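Local coordinates for protein type I modular polyketide synthase (Streptomyces albus subsp. albus, PDB 6IYR) that probably selects an extender unit such as a malonyl group from coenzyme A and loads it onto the carrier protein of module 8 in salinomycin biosynthesis, at residues A[217-222]-A[283-288]; A[267-272]-A[279-284]; A[297-302]-A[313-318]. All blocks are in the same frame, centred on the assembly; numbering follows the deposited sequence.

Contact 1: residues A[217-222]-A[283-288]; sequences IGHSQG and SVNGPQ. With PO4 (phosphate ion), chain B.
H219 and N285 are joined by one side-chain hydrogen bond between the turn after strand 215-218 and the end of strand 279-286. NE2 of H219 donates to OD1 of N285 at 2.8 Å, with an N-H...O angle of 150°. The oxygen sits at the ring edge, almost exactly in the imidazole plane, while the donor is tilted 31° from the carbonyl plane of N285; ring and amide are turned well away from coplanar. The H219 side chain holds CG anti to its backbone N (chi1 -168°), which carries the ring toward the strand. The other end of the N285 amide is used within its own strand: ND2 gives a weak hydrogen bond to S283 OG at 3.1 Å, so ring, amide and hydroxyl form a short polar chain. Van der Waals contact adds to this, S283 CB meeting H219 NE2 obliquely at 3.6 Å, and L403 touches the histidine from a loop. Near the same turn a phosphate ion, probably from the crystallisation liquor, accepts a hydrogen bond from Q221 N to its O3 at 3.0 Å; Y320, S322, H323 and R245 also bind it. S220 OG is hydrogen-bonded to H323 NE2. N285 and G286 form a classic beta bulge against strand 289-294. The run G218-H219-S220-Q221-G222, with a type II' turn from H219 to G222 between strand and helix, fits the nucleophile elbow (GxSxG) of acyltransferases, where S220 is probably the acylated serine.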
ATOM      1  N   ILE A 217      -1.820   8.699   3.214  1.00 29.36           N
ATOM      2  CA  ILE A 217      -1.185   9.375   2.112  1.00 34.62           C
ATOM      3  C   ILE A 217      -1.462   8.568   0.860  1.00 30.18           C
ATOM      4  O   ILE A 217      -1.484   7.355   0.873  1.00 25.80           O
ATOM      5  CB  ILE A 217       0.309   9.676   2.290  1.00 40.00           C
ATOM      6  CG1 ILE A 217       1.106   8.416   2.550  1.00 39.27           C
ATOM      7  CG2 ILE A 217       0.529  10.715   3.368  1.00 38.93           C
ATOM      8  CD1 ILE A 217       2.582   8.697   2.598  1.00 66.69           C
ATOM      9  N   GLY A 218      -1.687   9.283  -0.218  1.00 24.45           N
ATOM     10  CA  GLY A 218      -2.026   8.664  -1.488  1.00 23.46           C
ATOM     11  C   GLY A 218      -1.127   9.203  -2.587  1.00 26.24           C
ATOM     12  O   GLY A 218      -0.520  10.294  -2.462  1.00 31.09           O
ATOM     13  N   HIS A 219      -0.944   8.377  -3.608  1.00 29.61           N
ATOM     14  CA  HIS A 219      -0.075   8.694  -4.714  1.00 29.06           C
ATOM     15  C   HIS A 219      -0.939   8.680  -5.979  1.00 25.49           C
ATOM     16  O   HIS A 219      -1.511   7.681  -6.356  1.00 25.00           O
ATOM     17  CB  HIS A 219       1.088   7.698  -4.788  1.00 26.76           C
ATOM     18  CG  HIS A 219       2.180   8.107  -5.723  1.00 28.77           C
ATOM     19  ND1 HIS A 219       1.974   8.244  -7.075  1.00 28.40           N
ATOM     20  CD2 HIS A 219       3.503   8.291  -5.522  1.00 28.86           C
ATOM     21  CE1 HIS A 219       3.107   8.593  -7.653  1.00 31.20           C
ATOM     22  NE2 HIS A 219       4.053   8.624  -6.734  1.00 37.57           N
ATOM     23  N   SER A 220      -1.117   9.843  -6.577  1.00 25.26           N
ATOM     24  CA  SER A 220      -2.052   9.988  -7.682  1.00 24.57           C
ATOM     25  C   SER A 220      -3.424   9.404  -7.353  1.00 25.57           C
ATOM     26  O   SER A 220      -4.095   9.879  -6.428  1.00 27.02           O
ATOM     27  CB  SER A 220      -1.473   9.345  -8.967  1.00 36.39           C
ATOM     28  OG  SER A 220      -2.171   9.824 -10.122  1.00 36.69           O
ATOM     29  N   GLN A 221      -3.913   8.515  -8.212  1.00 21.45           N
ATOM     30  CA  GLN A 221      -5.200   7.838  -8.031  1.00 28.29           C
ATOM     31  C   GLN A 221      -5.323   7.263  -6.631  1.00 28.10           C
ATOM     32  O   GLN A 221      -6.424   7.043  -6.148  1.00 29.56           O
ATOM     33  CB  GLN A 221      -5.363   6.698  -9.053  1.00 34.07           C
ATOM     34  CG  GLN A 221      -4.209   5.686  -9.025  1.00 36.37           C
ATOM     35  CD  GLN A 221      -4.147   4.763 -10.247  1.00 48.09           C
ATOM     36  OE1 GLN A 221      -3.453   5.057 -11.245  1.00 52.73           O
ATOM     37  NE2 GLN A 221      -4.739   3.563 -10.103  1.00 34.44           N
ATOM     38  N   GLY A 222      -4.187   7.004  -5.994  1.00 27.54           N
ATOM     39  CA  GLY A 222      -4.206   6.418  -4.687  1.00 28.48           C
ATOM     40  C   GLY A 222      -4.910   7.311  -3.685  1.00 32.33           C
ATOM     41  O   GLY A 222      -5.457   6.820  -2.714  1.00 27.57           O
ATOM     42  N   SER A 283       6.166  12.793 -10.656  1.00 25.86           N
ATOM     43  CA  SER A 283       6.151  12.415  -9.253  1.00 29.88           C
ATOM     44  C   SER A 283       7.531  12.469  -8.676  1.00 33.21           C
ATOM     45  O   SER A 283       8.513  12.219  -9.374  1.00 29.53           O
ATOM     46  CB  SER A 283       5.486  11.024  -9.077  1.00 26.56           C
ATOM     47  OG  SER A 283       6.354   9.978  -9.400  1.00 33.55           O
ATOM     48  N   VAL A 284       7.605  12.901  -7.426  1.00 28.76           N
ATOM     49  CA  VAL A 284       8.833  12.819  -6.650  1.00 28.78           C
ATOM     50  C   VAL A 284       8.623  11.851  -5.507  1.00 33.63           C
ATOM     51  O   VAL A 284       7.893  12.159  -4.559  1.00 28.11           O
ATOM     52  CB  VAL A 284       9.199  14.183  -6.062  1.00 31.54           C
ATOM     53  CG1 VAL A 284      10.521  14.120  -5.295  1.00 31.01           C
ATOM     54  CG2 VAL A 284       9.265  15.212  -7.178  1.00 37.60           C
ATOM     55  N   ASN A 285       9.285  10.702  -5.600  1.00 29.20           N
ATOM     56  CA  ASN A 285       9.040   9.578  -4.725  1.00 32.21           C
ATOM     57  C   ASN A 285      10.105   9.338  -3.661  1.00 37.11           C
ATOM     58  O   ASN A 285       9.881   8.562  -2.756  1.00 36.00           O
ATOM     59  CB  ASN A 285       8.845   8.341  -5.550  1.00 31.59           C
ATOM     60  CG  ASN A 285       7.683   8.485  -6.485  1.00 35.51           C
ATOM     61  OD1 ASN A 285       6.760   9.219  -6.211  1.00 34.63           O
ATOM     62  ND2 ASN A 285       7.806   7.935  -7.657  1.00 38.79           N
ATOM     63  N   GLY A 286      11.249  10.013  -3.778  1.00 35.68           N
ATOM     64  CA  GLY A 286      12.356   9.863  -2.836  1.00 35.58           C
ATOM     65  C   GLY A 286      13.454  10.833  -3.231  1.00 33.12           C
ATOM     66  O   GLY A 286      13.405  11.399  -4.307  1.00 38.07           O
ATOM     67  N   PRO A 287      14.424  11.068  -2.354  1.00 32.57           N
ATOM     68  CA  PRO A 287      15.467  12.051  -2.663  1.00 36.27           C
ATOM     69  C   PRO A 287      16.256  11.769  -3.953  1.00 34.37           C
ATOM     70  O   PRO A 287      16.860  12.679  -4.498  1.00 35.54           O
ATOM     71  CB  PRO A 287      16.403  11.977  -1.438  1.00 39.87           C
ATOM     72  CG  PRO A 287      16.102  10.678  -0.782  1.00 40.53           C
ATOM     73  CD  PRO A 287      14.677  10.353  -1.091  1.00 39.69           C
ATOM     74  N   GLN A 288      16.258  10.529  -4.432  1.00 40.36           N
ATOM     75  CA  GLN A 288      16.906  10.192  -5.719  1.00 41.05           C
ATOM     76  C   GLN A 288      15.999   9.383  -6.629  1.00 37.59           C
ATOM     77  O   GLN A 288      16.453   8.514  -7.377  1.00 38.03           O
ATOM     78  CB  GLN A 288      18.171   9.390  -5.465  1.00 42.66           C
ATOM     79  CG  GLN A 288      19.248  10.180  -4.757  1.00 53.57           C
ATOM     80  CD  GLN A 288      20.176  10.873  -5.724  1.00 68.47           C
ATOM     81  OE1 GLN A 288      20.390  12.081  -5.633  1.00 86.68           O
ATOM     82  NE2 GLN A 288      20.710  10.118  -6.682  1.00 83.89           N
TER
HETATM   83  P   PO4 B 501      -2.285   7.672 -12.233  1.00 84.92           P
HETATM   84  O1  PO4 B 501      -1.592   6.330 -12.362  1.00 65.40           O
HETATM   85  O2  PO4 B 501      -3.319   8.098 -13.290  1.00 52.13           O
HETATM   86  O3  PO4 B 501      -2.992   7.554 -10.892  1.00 60.06           O
HETATM   87  O4  PO4 B 501      -1.181   8.691 -12.324  1.00 51.00           O

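Contact 2: residues A[267-272]-A[279-284]; sequences SVRERI and LALASV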
ATOM      1  N   SER A 267      17.557  18.406  -9.947  1.00 32.00           N
ATOM      2  CA  SER A 267      18.352  18.118 -11.130  1.00 40.56           C
ATOM      3  C   SER A 267      17.441  17.673 -12.258  1.00 35.74           C
ATOM      4  O   SER A 267      17.684  18.006 -13.406  1.00 36.93           O
ATOM      5  CB  SER A 267      19.395  17.028 -10.855  1.00 43.86           C
ATOM      6  OG  SER A 267      20.172  17.321  -9.708  1.00 45.48           O
ATOM      7  N   VAL A 268      16.406  16.890 -11.950  1.00 37.01           N
ATOM      8  CA  VAL A 268      15.542  16.376 -13.015  1.00 29.09           C
ATOM      9  C   VAL A 268      14.797  17.518 -13.671  1.00 36.04           C
ATOM     10  O   VAL A 268      14.645  17.575 -14.890  1.00 29.36           O
ATOM     11  CB  VAL A 268      14.519  15.349 -12.514  1.00 36.72           C
ATOM     12  CG1 VAL A 268      13.592  14.960 -13.644  1.00 39.01           C
ATOM     13  CG2 VAL A 268      15.229  14.111 -12.012  1.00 40.14           C
ATOM     14  N   ARG A 269      14.297  18.410 -12.833  1.00 31.96           N
ATOM     15  CA  ARG A 269      13.547  19.558 -13.281  1.00 35.44           C
ATOM     16  C   ARG A 269      14.383  20.381 -14.245  1.00 33.59           C
ATOM     17  O   ARG A 269      13.907  20.816 -15.302  1.00 36.17           O
ATOM     18  CB  ARG A 269      13.163  20.398 -12.062  1.00 37.97           C
ATOM     19  CG  ARG A 269      11.691  20.627 -11.898  1.00 53.38           C
ATOM     20  CD  ARG A 269      11.434  21.411 -10.623  1.00 66.52           C
ATOM     21  NE  ARG A 269      10.319  20.870  -9.842  1.00 72.09           N
ATOM     22  CZ  ARG A 269      10.445  20.251  -8.667  1.00 69.19           C
ATOM     23  NH1 ARG A 269       9.364  19.820  -8.034  1.00 67.64           N
ATOM     24  NH2 ARG A 269      11.642  20.049  -8.123  1.00 65.12           N
ATOM     25  N   GLU A 270      15.632  20.615 -13.879  1.00 33.58           N
ATOM     26  CA  GLU A 270      16.547  21.288 -14.791  1.00 42.40           C
ATOM     27  C   GLU A 270      16.769  20.515 -16.077  1.00 38.61           C
ATOM     28  O   GLU A 270      16.684  21.067 -17.156  1.00 33.13           O
ATOM     29  CB  GLU A 270      17.891  21.541 -14.125  1.00 49.07           C
ATOM     30  CG  GLU A 270      17.973  22.903 -13.451  1.00 68.30           C
ATOM     31  CD  GLU A 270      19.289  23.113 -12.721  1.00 91.71           C
ATOM     32  OE1 GLU A 270      20.017  24.069 -13.075  1.00108.70           O
ATOM     33  OE2 GLU A 270      19.606  22.312 -11.808  1.00 74.92           O
ATOM     34  N   ARG A 271      17.078  19.243 -15.963  1.00 31.26           N
ATOM     35  CA  ARG A 271      17.213  18.400 -17.142  1.00 35.41           C
ATOM     36  C   ARG A 271      16.020  18.431 -18.108  1.00 33.45           C
ATOM     37  O   ARG A 271      16.189  18.665 -19.293  1.00 34.98           O
ATOM     38  CB  ARG A 271      17.500  16.981 -16.703  1.00 36.23           C
ATOM     39  CG  ARG A 271      17.798  16.035 -17.838  1.00 35.76           C
ATOM     40  CD  ARG A 271      17.876  14.620 -17.319  1.00 36.74           C
ATOM     41  NE  ARG A 271      18.977  14.407 -16.374  1.00 37.92           N
ATOM     42  CZ  ARG A 271      20.248  14.238 -16.737  1.00 41.03           C
ATOM     43  NH1 ARG A 271      21.168  13.983 -15.835  1.00 41.42           N
ATOM     44  NH2 ARG A 271      20.603  14.320 -18.002  1.00 42.79           N
ATOM     45  N   ILE A 272      14.805  18.209 -17.624  1.00 27.52           N
ATOM     46  CA  ILE A 272      13.649  18.142 -18.538  1.00 31.08           C
ATOM     47  C   ILE A 272      13.201  19.502 -19.081  1.00 34.54           C
ATOM     48  O   ILE A 272      12.358  19.604 -19.986  1.00 32.08           O
ATOM     49  CB  ILE A 272      12.451  17.461 -17.888  1.00 28.06           C
ATOM     50  CG1 ILE A 272      11.852  18.357 -16.808  1.00 30.60           C
ATOM     51  CG2 ILE A 272      12.868  16.110 -17.340  1.00 25.44           C
ATOM     52  CD1 ILE A 272      10.520  17.848 -16.319  1.00 33.76           C
ATOM     53  N   LEU A 279       7.445  17.141 -21.772  1.00 24.96           N
ATOM     54  CA  LEU A 279       7.797  16.366 -20.583  1.00 28.47           C
ATOM     55  C   LEU A 279       7.265  17.098 -19.362  1.00 35.87           C
ATOM     56  O   LEU A 279       6.945  18.275 -19.443  1.00 24.00           O
ATOM     57  CB  LEU A 279       9.307  16.210 -20.407  1.00 26.43           C
ATOM     58  CG  LEU A 279      10.037  15.365 -21.439  1.00 25.69           C
ATOM     59  CD1 LEU A 279      11.514  15.315 -21.119  1.00 31.20           C
ATOM     60  CD2 LEU A 279       9.456  13.951 -21.545  1.00 28.93           C
ATOM     61  N   ALA A 280       7.057  16.373 -18.274  1.00 25.54           N
ATOM     62  CA  ALA A 280       6.618  16.992 -17.037  1.00 24.91           C
ATOM     63  C   ALA A 280       7.168  16.176 -15.882  1.00 29.02           C
ATOM     64  O   ALA A 280       7.383  14.954 -15.989  1.00 25.97           O
ATOM     65  CB  ALA A 280       5.102  17.071 -16.986  1.00 30.60           C
ATOM     66  N   LEU A 281       7.426  16.847 -14.772  1.00 24.44           N
ATOM     67  CA  LEU A 281       7.764  16.150 -13.535  1.00 24.95           C
ATOM     68  C   LEU A 281       6.505  15.553 -12.899  1.00 25.29           C
ATOM     69  O   LEU A 281       5.630  16.269 -12.403  1.00 29.21           O
ATOM     70  CB  LEU A 281       8.471  17.091 -12.560  1.00 30.16           C
ATOM     71  CG  LEU A 281       8.911  16.348 -11.280  1.00 34.67           C
ATOM     72  CD1 LEU A 281       9.814  15.160 -11.557  1.00 42.02           C
ATOM     73  CD2 LEU A 281       9.614  17.339 -10.382  1.00 40.26           C
ATOM     74  N   ALA A 282       6.312  14.256 -13.069  1.00 22.92           N
ATOM     75  CA  ALA A 282       5.046  13.656 -12.662  1.00 27.88           C
ATOM     76  C   ALA A 282       5.045  13.279 -11.179  1.00 27.19           C
ATOM     77  O   ALA A 282       4.040  13.479 -10.488  1.00 26.95           O
ATOM     78  CB  ALA A 282       4.727  12.459 -13.515  1.00 28.81           C
ATOM     79  N   SER A 283       6.166  12.793 -10.656  1.00 25.86           N
ATOM     80  CA  SER A 283       6.151  12.415  -9.253  1.00 29.88           C
ATOM     81  C   SER A 283       7.531  12.469  -8.676  1.00 33.21           C
ATOM     82  O   SER A 283       8.513  12.219  -9.374  1.00 29.53           O
ATOM     83  CB  SER A 283       5.486  11.024  -9.077  1.00 26.56           C
ATOM     84  OG  SER A 283       6.354   9.978  -9.400  1.00 33.55           O
ATOM     85  N   VAL A 284       7.605  12.901  -7.426  1.00 28.76           N
ATOM     86  CA  VAL A 284       8.833  12.819  -6.650  1.00 28.78           C
ATOM     87  C   VAL A 284       8.623  11.851  -5.507  1.00 33.63           C
ATOM     88  O   VAL A 284       7.893  12.159  -4.559  1.00 28.11           O
ATOM     89  CB  VAL A 284       9.199  14.183  -6.062  1.00 31.54           C
ATOM     90  CG1 VAL A 284      10.521  14.120  -5.295  1.00 31.01           C
ATOM     91  CG2 VAL A 284       9.265  15.212  -7.178  1.00 37.60           C
TER
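The guanidinium of R269 has the methyl CD2 of L281 over one face, near the rim of the group. NH1 of R269 is 3.4 Å from CD2 of L281, and NE and CZ lie only slightly farther from the same methyl. The two side chains cross at about a right angle, the arginine chain bending at chi3 so that its flat end is brought onto the leucine tip. NH2 of R269 makes a long, weak ion pair with D266, and R378 of strand 377-378 touches the same side chain. The exposed arginine thus lies across the border of an apolar layer that runs back along the helix. Helix 265-273 and strand 279-286 pass almost antiparallel, their short axes at 160° and 8.8 Å apart at closest approach, as the helix and second strand of the split beta-alpha-beta unit in the ferredoxin-like subdomain of acyltransferases; strand 289-294 lies between the parallel strands 257-261 and 279-286 and runs antiparallel to both. I272 wedges against the strand. Its CG1 lies between the backbone N and carbonyl carbon (chi1 71°), and this branch brings I272 CD1 against the strand backbone, 3.6 Å from L281 N and 3.8 Å from A280 C. The beta-branch side of the same residue faces L279, with I272 CB 4.0 Å from L279 CD1. V268, one turn earlier in the helix, adds its CG1 at 4.3 Å from L281 CD1 and also packs on T290 and V292.

Contact 3: residues A[297-302]-A[313-318]; sequences GALDEL and ARRINV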
ATOM      1  N   GLY A 297       8.266  10.148 -27.795  1.00 28.74           N
ATOM      2  CA  GLY A 297       9.581  10.461 -28.428  1.00 30.98           C
ATOM      3  C   GLY A 297      10.456  11.242 -27.469  1.00 27.12           C
ATOM      4  O   GLY A 297      11.686  10.999 -27.323  1.00 27.66           O
ATOM      5  N   ALA A 298       9.811  12.103 -26.698  1.00 26.43           N
ATOM      6  CA  ALA A 298      10.563  12.895 -25.696  1.00 24.80           C
ATOM      7  C   ALA A 298      11.102  12.021 -24.592  1.00 22.60           C
ATOM      8  O   ALA A 298      12.220  12.211 -24.101  1.00 27.26           O
ATOM      9  CB  ALA A 298       9.680  13.990 -25.131  1.00 28.44           C
ATOM     10  N   LEU A 299      10.339  10.996 -24.236  1.00 26.65           N
ATOM     11  CA  LEU A 299      10.764  10.083 -23.209  1.00 25.53           C
ATOM     12  C   LEU A 299      11.966   9.270 -23.688  1.00 28.20           C
ATOM     13  O   LEU A 299      12.841   8.928 -22.891  1.00 28.50           O
ATOM     14  CB  LEU A 299       9.632   9.118 -22.870  1.00 28.42           C
ATOM     15  CG  LEU A 299       8.674   9.311 -21.704  1.00 40.29           C
ATOM     16  CD1 LEU A 299       8.755  10.629 -20.996  1.00 38.28           C
ATOM     17  CD2 LEU A 299       7.248   8.973 -22.083  1.00 38.36           C
ATOM     18  N   ASP A 300      11.939   8.808 -24.930  1.00 29.48           N
ATOM     19  CA  ASP A 300      13.126   8.102 -25.469  1.00 31.28           C
ATOM     20  C   ASP A 300      14.397   8.970 -25.359  1.00 26.97           C
ATOM     21  O   ASP A 300      15.481   8.469 -25.072  1.00 31.21           O
ATOM     22  CB  ASP A 300      12.919   7.708 -26.951  1.00 31.97           C
ATOM     23  CG  ASP A 300      11.892   6.583 -27.142  1.00 32.55           C
ATOM     24  OD1 ASP A 300      11.700   5.789 -26.213  1.00 40.04           O
ATOM     25  OD2 ASP A 300      11.221   6.553 -28.183  1.00 46.17           O
ATOM     26  N   GLU A 301      14.301  10.236 -25.748  1.00 27.64           N
ATOM     27  CA  GLU A 301      15.491  11.084 -25.730  1.00 32.08           C
ATOM     28  C   GLU A 301      15.890  11.504 -24.326  1.00 27.57           C
ATOM     29  O   GLU A 301      17.072  11.559 -24.011  1.00 26.02           O
ATOM     30  CB  GLU A 301      15.355  12.294 -26.647  1.00 39.53           C
ATOM     31  CG  GLU A 301      13.935  12.699 -26.875  1.00 54.71           C
ATOM     32  CD  GLU A 301      13.725  13.555 -28.104  1.00 50.65           C
ATOM     33  OE1 GLU A 301      13.235  14.678 -27.899  1.00 41.32           O
ATOM     34  OE2 GLU A 301      13.856  13.061 -29.250  1.00 43.52           O
ATOM     35  N   LEU A 302      14.917  11.546 -23.419  1.00 28.86           N
ATOM     36  CA  LEU A 302      15.253  11.723 -21.990  1.00 28.09           C
ATOM     37  C   LEU A 302      16.082  10.564 -21.437  1.00 26.70           C
ATOM     38  O   LEU A 302      17.137  10.765 -20.804  1.00 27.71           O
ATOM     39  CB  LEU A 302      13.959  11.880 -21.150  1.00 27.51           C
ATOM     40  CG  LEU A 302      14.251  11.899 -19.635  1.00 28.36           C
ATOM     41  CD1 LEU A 302      15.026  13.155 -19.321  1.00 31.97           C
ATOM     42  CD2 LEU A 302      12.949  11.867 -18.856  1.00 31.27           C
ATOM     43  N   ALA A 313      17.608   5.392 -15.963  1.00 34.27           N
ATOM     44  CA  ALA A 313      16.264   5.782 -16.337  1.00 33.05           C
ATOM     45  C   ALA A 313      15.589   4.572 -16.955  1.00 39.18           C
ATOM     46  O   ALA A 313      16.191   3.910 -17.797  1.00 40.73           O
ATOM     47  CB  ALA A 313      16.320   6.917 -17.338  1.00 31.80           C
ATOM     48  N   ARG A 314      14.330   4.326 -16.600  1.00 31.30           N
ATOM     49  CA  ARG A 314      13.593   3.144 -17.102  1.00 35.30           C
ATOM     50  C   ARG A 314      12.159   3.472 -17.403  1.00 37.32           C
ATOM     51  O   ARG A 314      11.515   4.289 -16.720  1.00 36.49           O
ATOM     52  CB  ARG A 314      13.627   1.978 -16.098  1.00 37.56           C
ATOM     53  CG  ARG A 314      15.041   1.479 -15.780  1.00 46.17           C
ATOM     54  CD  ARG A 314      15.632   0.634 -16.923  1.00 59.00           C
ATOM     55  NE  ARG A 314      16.998   1.042 -17.278  1.00 70.34           N
ATOM     56  CZ  ARG A 314      18.107   0.403 -16.915  1.00 71.43           C
ATOM     57  NH1 ARG A 314      19.291   0.884 -17.252  1.00 76.76           N
ATOM     58  NH2 ARG A 314      18.043  -0.738 -16.248  1.00 99.24           N
ATOM     59  N   ARG A 315      11.716   2.902 -18.506  1.00 34.38           N
ATOM     60  CA  ARG A 315      10.399   3.104 -19.063  1.00 34.65           C
ATOM     61  C   ARG A 315       9.385   2.389 -18.177  1.00 39.12           C
ATOM     62  O   ARG A 315       9.605   1.272 -17.834  1.00 38.97           O
ATOM     63  CB  ARG A 315      10.425   2.488 -20.461  1.00 38.97           C
ATOM     64  CG  ARG A 315       9.201   2.757 -21.294  1.00 48.25           C
ATOM     65  CD  ARG A 315       9.021   4.248 -21.481  1.00 57.14           C
ATOM     66  NE  ARG A 315       9.278   4.682 -22.854  1.00 61.25           N
ATOM     67  CZ  ARG A 315       8.351   5.206 -23.637  1.00 53.17           C
ATOM     68  NH1 ARG A 315       8.665   5.679 -24.841  1.00 62.59           N
ATOM     69  NH2 ARG A 315       7.111   5.310 -23.181  1.00 52.25           N
ATOM     70  N   ILE A 316       8.377   3.068 -17.649  1.00 37.73           N
ATOM     71  CA  ILE A 316       7.370   2.386 -16.826  1.00 37.63           C
ATOM     72  C   ILE A 316       6.300   1.849 -17.769  1.00 37.19           C
ATOM     73  O   ILE A 316       6.020   2.479 -18.790  1.00 36.43           O
ATOM     74  CB  ILE A 316       6.696   3.371 -15.858  1.00 39.98           C
ATOM     75  CG1 ILE A 316       7.681   3.792 -14.769  1.00 38.49           C
ATOM     76  CG2 ILE A 316       5.433   2.772 -15.248  1.00 47.37           C
ATOM     77  CD1 ILE A 316       7.248   5.049 -14.048  1.00 44.05           C
ATOM     78  N   ASN A 317       5.686   0.708 -17.444  1.00 38.70           N
ATOM     79  CA  ASN A 317       4.620   0.147 -18.302  1.00 40.59           C
ATOM     80  C   ASN A 317       3.258   0.809 -18.101  1.00 41.88           C
ATOM     81  O   ASN A 317       2.415   0.315 -17.351  1.00 49.89           O
ATOM     82  CB  ASN A 317       4.475  -1.368 -18.123  1.00 52.18           C
ATOM     83  CG  ASN A 317       3.750  -2.007 -19.292  1.00 52.29           C
ATOM     84  OD1 ASN A 317       2.617  -1.648 -19.593  1.00 67.58           O
ATOM     85  ND2 ASN A 317       4.459  -2.821 -20.049  1.00 59.57           N
ATOM     86  N   VAL A 318       3.102   1.992 -18.689  1.00 50.48           N
ATOM     87  CA  VAL A 318       1.814   2.681 -18.763  1.00 40.52           C
ATOM     88  C   VAL A 318       1.844   3.356 -20.100  1.00 43.67           C
ATOM     89  O   VAL A 318       2.924   3.641 -20.622  1.00 34.46           O
ATOM     90  CB  VAL A 318       1.650   3.792 -17.707  1.00 44.73           C
ATOM     91  CG1 VAL A 318       1.439   3.211 -16.327  1.00 54.09           C
ATOM     92  CG2 VAL A 318       2.853   4.726 -17.711  1.00 41.78           C
TER
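L299 is the first residue of helix segment 297-302 to meet strand 313-316, and it does so through the arginine R315. Its CD2 is 3.8 Å from R315 NH2, while its CB stands over one face of the guanidinium, toward the rim, with CZ of R315 4.2 Å from CB of L299. The two side chains cross at about a right angle; L299 also packs on V259 of the neighbouring strand 257-261. Next along the helix, D300 meets the edge of the same group. OD1 of D300 and NH1 of R315 form a salt bridge at 3.3 Å, a long and weak hydrogen bond although nearly straight at 170°. The carboxylate and guanidinium planes are 57° apart, and the pair is a single-point contact, one oxygen to one nitrogen, rather than a two-bond one. R315 leaves the strand with CG anti to the backbone N (chi1 -172°) and then bends at chi2 and chi3, which turns its end back to the helix. A leucine over the face and a carboxylate at the edge place R315 at the exposed margin of the helix-sheet layer, where one weak ion pair probably contributes modest electrostatic stabilisation.

From the N terminus, contact 1 starts at the end of strand 215-218 of the parallel sheet and closes a loop of 60 residues on strand 279-286 of the mixed sheet, tying the large subdomain to the ferredoxin-like one. Contact 2 opens inside that loop and ends on the same strand, sharing S283 and V284, so it is almost nested; its own loop is six residues. Contact 3 follows in series, closing ten residues between helix 296-308 and edge strand 313-316. Contacts 2 and 3, with centres about 12 Å apart, touch where L279 packs on A298 and L299, and R271 and I272 on L302, joining the two helices on one side of the sheet.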